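Local structure of histone-lysine N-methyltransferase, H3 lysine-9 specific SUVH4 (Arabidopsis thaliana, 4QEO) at residues Ser379-Tyr384 / Gly453-Phe458. The protein uses S-adenosyl-L-methionine to methylate histone H3 at its H3K9 site, setting a repressive mark linked to DNA methylation. Residues are numbered along the deposited sequence; the frame is centred on the assembly and turned at random.
Sequences SPVCEY and GNFARF. With SAH (S-adenosyl-L-homocysteine), chain E.
Asn454 makes the one hydrogen bond between the edge strand 380-383 and the loop that turns into the 3-10 segment 456-458. Its ND2 donates a hydrogen bond to Glu383 O at 2.7 Å, meeting that carbonyl nearly along the C=O axis, and Glu383 O lies close to the plane of the Asn454 amide. Asparagine suits the place because its other arm accepts: Asn454 OD1 takes Ile385 N and, more weakly, Ala456 N at 3.2 Å, so the amide cannot easily flip. An alanine here removes both arms of the amide, which would probably weaken the tie to the strand and loosen the start of the 3-10 turn.

Apolar contacts fill in beside this bond. The Phe455 ring brings its tip to the strand, CZ standing 3.4 Å from Cys382 CB, while Val381 O lies at its edge. Cys382 SG, set between backbone N and carbonyl carbon (chi1 57°), makes an oblique sulfur-aromatic contact 4.1 Å from the centroid of the Phe455 ring. The same sulfur meets Ala456 CB at 3.6 Å; a methyl is small enough to fit between it and the Tyr384 ring, Tyr384 CD2 being 3.7 Å from Ala456 CB. With CG anti to its backbone N (chi1 -163°), Tyr384 reaches along the turn until OH is 3.9 Å from Arg457 CB.

Arg457 turns its guanidinium away to Ala449 O and the Tyr402 and Phe271 rings, while Arg457 O lies 3.5 Å from CB of the bound S-adenosyl-L-homocysteine. This is the SET-domain core, where the edge strand 380-383 backs, through a buried contact, the turn that lines the cofactor pocket.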
ATOM      1  N   SER A 379      -3.077  -6.743   3.786  1.00 30.12           N
ATOM      2  CA  SER A 379      -4.287  -7.426   3.342  1.00 33.56           C
ATOM      3  C   SER A 379      -3.886  -8.578   2.451  1.00 37.96           C
ATOM      4  O   SER A 379      -2.949  -8.451   1.648  1.00 34.22           O
ATOM      5  CB  SER A 379      -5.225  -6.487   2.568  1.00 33.90           C
ATOM      6  OG  SER A 379      -5.660  -5.388   3.354  1.00 31.78           O
ATOM      7  N   PRO A 380      -4.581  -9.715   2.595  1.00 32.99           N
ATOM      8  CA  PRO A 380      -4.341 -10.813   1.655  1.00 31.92           C
ATOM      9  C   PRO A 380      -4.927 -10.468   0.298  1.00 33.70           C
ATOM     10  O   PRO A 380      -6.017  -9.898   0.214  1.00 30.46           O
ATOM     11  CB  PRO A 380      -5.106 -11.981   2.284  1.00 31.32           C
ATOM     12  CG  PRO A 380      -6.190 -11.327   3.089  1.00 31.60           C
ATOM     13  CD  PRO A 380      -5.597 -10.056   3.614  1.00 28.11           C
ATOM     14  N   VAL A 381      -4.192 -10.795  -0.756  1.00 33.02           N
ATOM     15  CA  VAL A 381      -4.709 -10.673  -2.109  1.00 34.85           C
ATOM     16  C   VAL A 381      -5.196 -12.036  -2.616  1.00 37.75           C
ATOM     17  O   VAL A 381      -6.348 -12.157  -3.050  1.00 32.99           O
ATOM     18  CB  VAL A 381      -3.670 -10.066  -3.074  1.00 37.35           C
ATOM     19  CG1 VAL A 381      -4.212 -10.034  -4.504  1.00 32.95           C
ATOM     20  CG2 VAL A 381      -3.309  -8.660  -2.622  1.00 37.98           C
ATOM     21  N   CYS A 382      -4.348 -13.062  -2.562  1.00 33.77           N
ATOM     22  CA  CYS A 382      -4.848 -14.388  -2.989  1.00 35.72           C
ATOM     23  C   CYS A 382      -3.862 -15.470  -2.708  1.00 36.07           C
ATOM     24  O   CYS A 382      -2.681 -15.198  -2.624  1.00 34.56           O
ATOM     25  CB  CYS A 382      -5.138 -14.421  -4.496  1.00 33.91           C
ATOM     26  SG  CYS A 382      -3.701 -14.000  -5.504  1.00 40.58           S
ATOM     27  N   GLU A 383      -4.343 -16.704  -2.603  1.00 29.77           N
ATOM     28  CA  GLU A 383      -3.460 -17.848  -2.580  1.00 31.51           C
ATOM     29  C   GLU A 383      -3.070 -18.126  -4.022  1.00 32.40           C
ATOM     30  O   GLU A 383      -3.865 -17.929  -4.936  1.00 35.64           O
ATOM     31  CB  GLU A 383      -4.169 -19.080  -1.983  1.00 32.21           C
ATOM     32  CG  GLU A 383      -3.235 -20.273  -1.788  1.00 32.38           C
ATOM     33  CD  GLU A 383      -3.878 -21.454  -1.056  1.00 35.39           C
ATOM     34  OE1 GLU A 383      -4.806 -21.243  -0.251  1.00 41.50           O
ATOM     35  OE2 GLU A 383      -3.446 -22.604  -1.295  1.00 35.90           O
ATOM     36  N   TYR A 384      -1.846 -18.573  -4.238  1.00 35.18           N
ATOM     37  CA  TYR A 384      -1.494 -19.080  -5.553  1.00 34.81           C
ATOM     38  C   TYR A 384      -2.077 -20.493  -5.702  1.00 35.43           C
ATOM     39  O   TYR A 384      -1.564 -21.445  -5.120  1.00 40.20           O
ATOM     40  CB  TYR A 384       0.022 -19.084  -5.734  1.00 34.65           C
ATOM     41  CG  TYR A 384       0.462 -19.196  -7.176  1.00 43.75           C
ATOM     42  CD1 TYR A 384       0.606 -20.438  -7.779  1.00 48.70           C
ATOM     43  CD2 TYR A 384       0.730 -18.064  -7.933  1.00 48.55           C
ATOM     44  CE1 TYR A 384       1.005 -20.556  -9.096  1.00 51.66           C
ATOM     45  CE2 TYR A 384       1.131 -18.171  -9.257  1.00 48.51           C
ATOM     46  CZ  TYR A 384       1.270 -19.426  -9.830  1.00 51.15           C
ATOM     47  OH  TYR A 384       1.670 -19.559 -11.142  1.00 54.46           O
ATOM     48  N   GLY A 453      -6.133 -22.946 -12.515  1.00 40.34           N
ATOM     49  CA  GLY A 453      -5.740 -22.208 -11.327  1.00 40.61           C
ATOM     50  C   GLY A 453      -6.707 -21.085 -11.034  1.00 43.27           C
ATOM     51  O   GLY A 453      -7.720 -20.941 -11.717  1.00 46.27           O
ATOM     52  N   ASN A 454      -6.410 -20.296 -10.004  1.00 47.75           N
ATOM     53  CA  ASN A 454      -7.151 -19.062  -9.764  1.00 44.33           C
ATOM     54  C   ASN A 454      -6.431 -17.883 -10.447  1.00 47.03           C
ATOM     55  O   ASN A 454      -5.540 -18.102 -11.270  1.00 48.42           O
ATOM     56  CB  ASN A 454      -7.346 -18.822  -8.269  1.00 39.88           C
ATOM     57  CG  ASN A 454      -6.065 -18.420  -7.564  1.00 39.49           C
ATOM     58  OD1 ASN A 454      -4.965 -18.580  -8.095  1.00 40.54           O
ATOM     59  ND2 ASN A 454      -6.204 -17.902  -6.351  1.00 38.46           N
ATOM     60  N   PHE A 455      -6.793 -16.650 -10.094  1.00 40.72           N
ATOM     61  CA  PHE A 455      -6.278 -15.475 -10.813  1.00 38.11           C
ATOM     62  C   PHE A 455      -4.815 -15.139 -10.534  1.00 39.25           C
ATOM     63  O   PHE A 455      -4.197 -14.352 -11.264  1.00 41.62           O
ATOM     64  CB  PHE A 455      -7.157 -14.235 -10.572  1.00 35.83           C
ATOM     65  CG  PHE A 455      -6.974 -13.597  -9.214  1.00 38.04           C
ATOM     66  CD1 PHE A 455      -6.025 -12.601  -9.021  1.00 40.10           C
ATOM     67  CD2 PHE A 455      -7.770 -13.970  -8.140  1.00 39.84           C
ATOM     68  CE1 PHE A 455      -5.859 -12.009  -7.786  1.00 43.36           C
ATOM     69  CE2 PHE A 455      -7.613 -13.375  -6.901  1.00 41.38           C
ATOM     70  CZ  PHE A 455      -6.660 -12.387  -6.724  1.00 39.74           C
ATOM     71  N   ALA A 456      -4.277 -15.727  -9.473  1.00 40.03           N
ATOM     72  CA  ALA A 456      -2.914 -15.454  -9.035  1.00 41.96           C
ATOM     73  C   ALA A 456      -1.893 -15.568 -10.157  1.00 45.26           C
ATOM     74  O   ALA A 456      -0.940 -14.790 -10.210  1.00 44.10           O
ATOM     75  CB  ALA A 456      -2.534 -16.389  -7.888  1.00 38.45           C
ATOM     76  N   ARG A 457      -2.095 -16.537 -11.051  1.00 39.35           N
ATOM     77  CA  ARG A 457      -1.150 -16.785 -12.141  1.00 42.23           C
ATOM     78  C   ARG A 457      -1.016 -15.622 -13.139  1.00 45.84           C
ATOM     79  O   ARG A 457      -0.063 -15.580 -13.924  1.00 46.23           O
ATOM     80  CB  ARG A 457      -1.514 -18.084 -12.880  1.00 44.73           C
ATOM     81  CG  ARG A 457      -2.938 -18.110 -13.414  1.00 48.36           C
ATOM     82  CD  ARG A 457      -2.983 -17.862 -14.909  1.00 53.84           C
ATOM     83  NE  ARG A 457      -2.582 -19.050 -15.656  1.00 56.89           N
ATOM     84  CZ  ARG A 457      -2.409 -19.089 -16.974  1.00 55.07           C
ATOM     85  NH1 ARG A 457      -2.043 -20.220 -17.554  1.00 51.19           N
ATOM     86  NH2 ARG A 457      -2.594 -18.001 -17.708  1.00 58.87           N
ATOM     87  N   PHE A 458      -1.966 -14.692 -13.118  1.00 48.32           N
ATOM     88  CA  PHE A 458      -1.949 -13.564 -14.046  1.00 47.70           C
ATOM     89  C   PHE A 458      -1.137 -12.384 -13.516  1.00 50.24           C
ATOM     90  O   PHE A 458      -0.955 -11.377 -14.212  1.00 45.11           O
ATOM     91  CB  PHE A 458      -3.377 -13.102 -14.361  1.00 48.16           C
ATOM     92  CG  PHE A 458      -4.159 -14.083 -15.183  1.00 51.76           C
ATOM     93  CD1 PHE A 458      -3.864 -14.268 -16.522  1.00 57.20           C
ATOM     94  CD2 PHE A 458      -5.184 -14.827 -14.616  1.00 54.62           C
ATOM     95  CE1 PHE A 458      -4.573 -15.178 -17.286  1.00 59.29           C
ATOM     96  CE2 PHE A 458      -5.903 -15.735 -15.375  1.00 55.82           C
ATOM     97  CZ  PHE A 458      -5.595 -15.908 -16.713  1.00 57.22           C
TER
HETATM   98  N   SAH E 801       1.715 -11.812 -18.128  1.00 59.74           N
HETATM   99  CA  SAH E 801       1.558 -13.247 -17.920  1.00 64.70           C
HETATM  100  CB  SAH E 801       1.228 -13.552 -16.458  1.00 64.37           C
HETATM  101  CG  SAH E 801       2.457 -13.792 -15.582  1.00 63.56           C
HETATM  102  SD  SAH E 801       3.165 -15.442 -15.835  1.00 74.64           S
HETATM  103  C   SAH E 801       0.527 -13.838 -18.877  1.00 69.82           C
HETATM  104  O   SAH E 801      -0.054 -14.889 -18.607  1.00 70.80           O
HETATM  105  OXT SAH E 801       0.251 -13.280 -19.944  1.00 69.97           O
HETATM  106  C5' SAH E 801       4.849 -14.816 -16.049  1.00 75.48           C
HETATM  107  C4' SAH E 801       5.164 -14.584 -17.518  1.00 76.20           C
HETATM  108  O4' SAH E 801       4.729 -13.286 -17.884  1.00 78.09           O
HETATM  109  C3' SAH E 801       6.654 -14.671 -17.809  1.00 79.18           C
HETATM  110  O3' SAH E 801       6.975 -15.886 -18.439  1.00 80.36           O
HETATM  111  C2' SAH E 801       6.935 -13.508 -18.734  1.00 79.67           C
HETATM  112  O2' SAH E 801       6.935 -13.933 -20.078  1.00 77.52           O
HETATM  113  C1' SAH E 801       5.773 -12.564 -18.505  1.00 80.29           C
HETATM  114  N9  SAH E 801       6.236 -11.510 -17.590  1.00 83.06           N
HETATM  115  C8  SAH E 801       5.978 -11.419 -16.245  1.00 84.52           C
HETATM  116  N7  SAH E 801       6.597 -10.319 -15.760  1.00 84.65           N
HETATM  117  C5  SAH E 801       7.256  -9.719 -16.775  1.00 85.68           C
HETATM  118  C6  SAH E 801       8.043  -8.577 -16.831  1.00 84.17           C
HETATM  119  N6  SAH E 801       8.248  -7.861 -15.729  1.00 81.19           N
HETATM  120  N1  SAH E 801       8.603  -8.198 -18.035  1.00 85.29           N
HETATM  121  C2  SAH E 801       8.381  -8.947 -19.176  1.00 86.12           C
HETATM  122  N3  SAH E 801       7.596 -10.081 -19.113  1.00 85.61           N
HETATM  123  C4  SAH E 801       7.040 -10.457 -17.934  1.00 85.36           C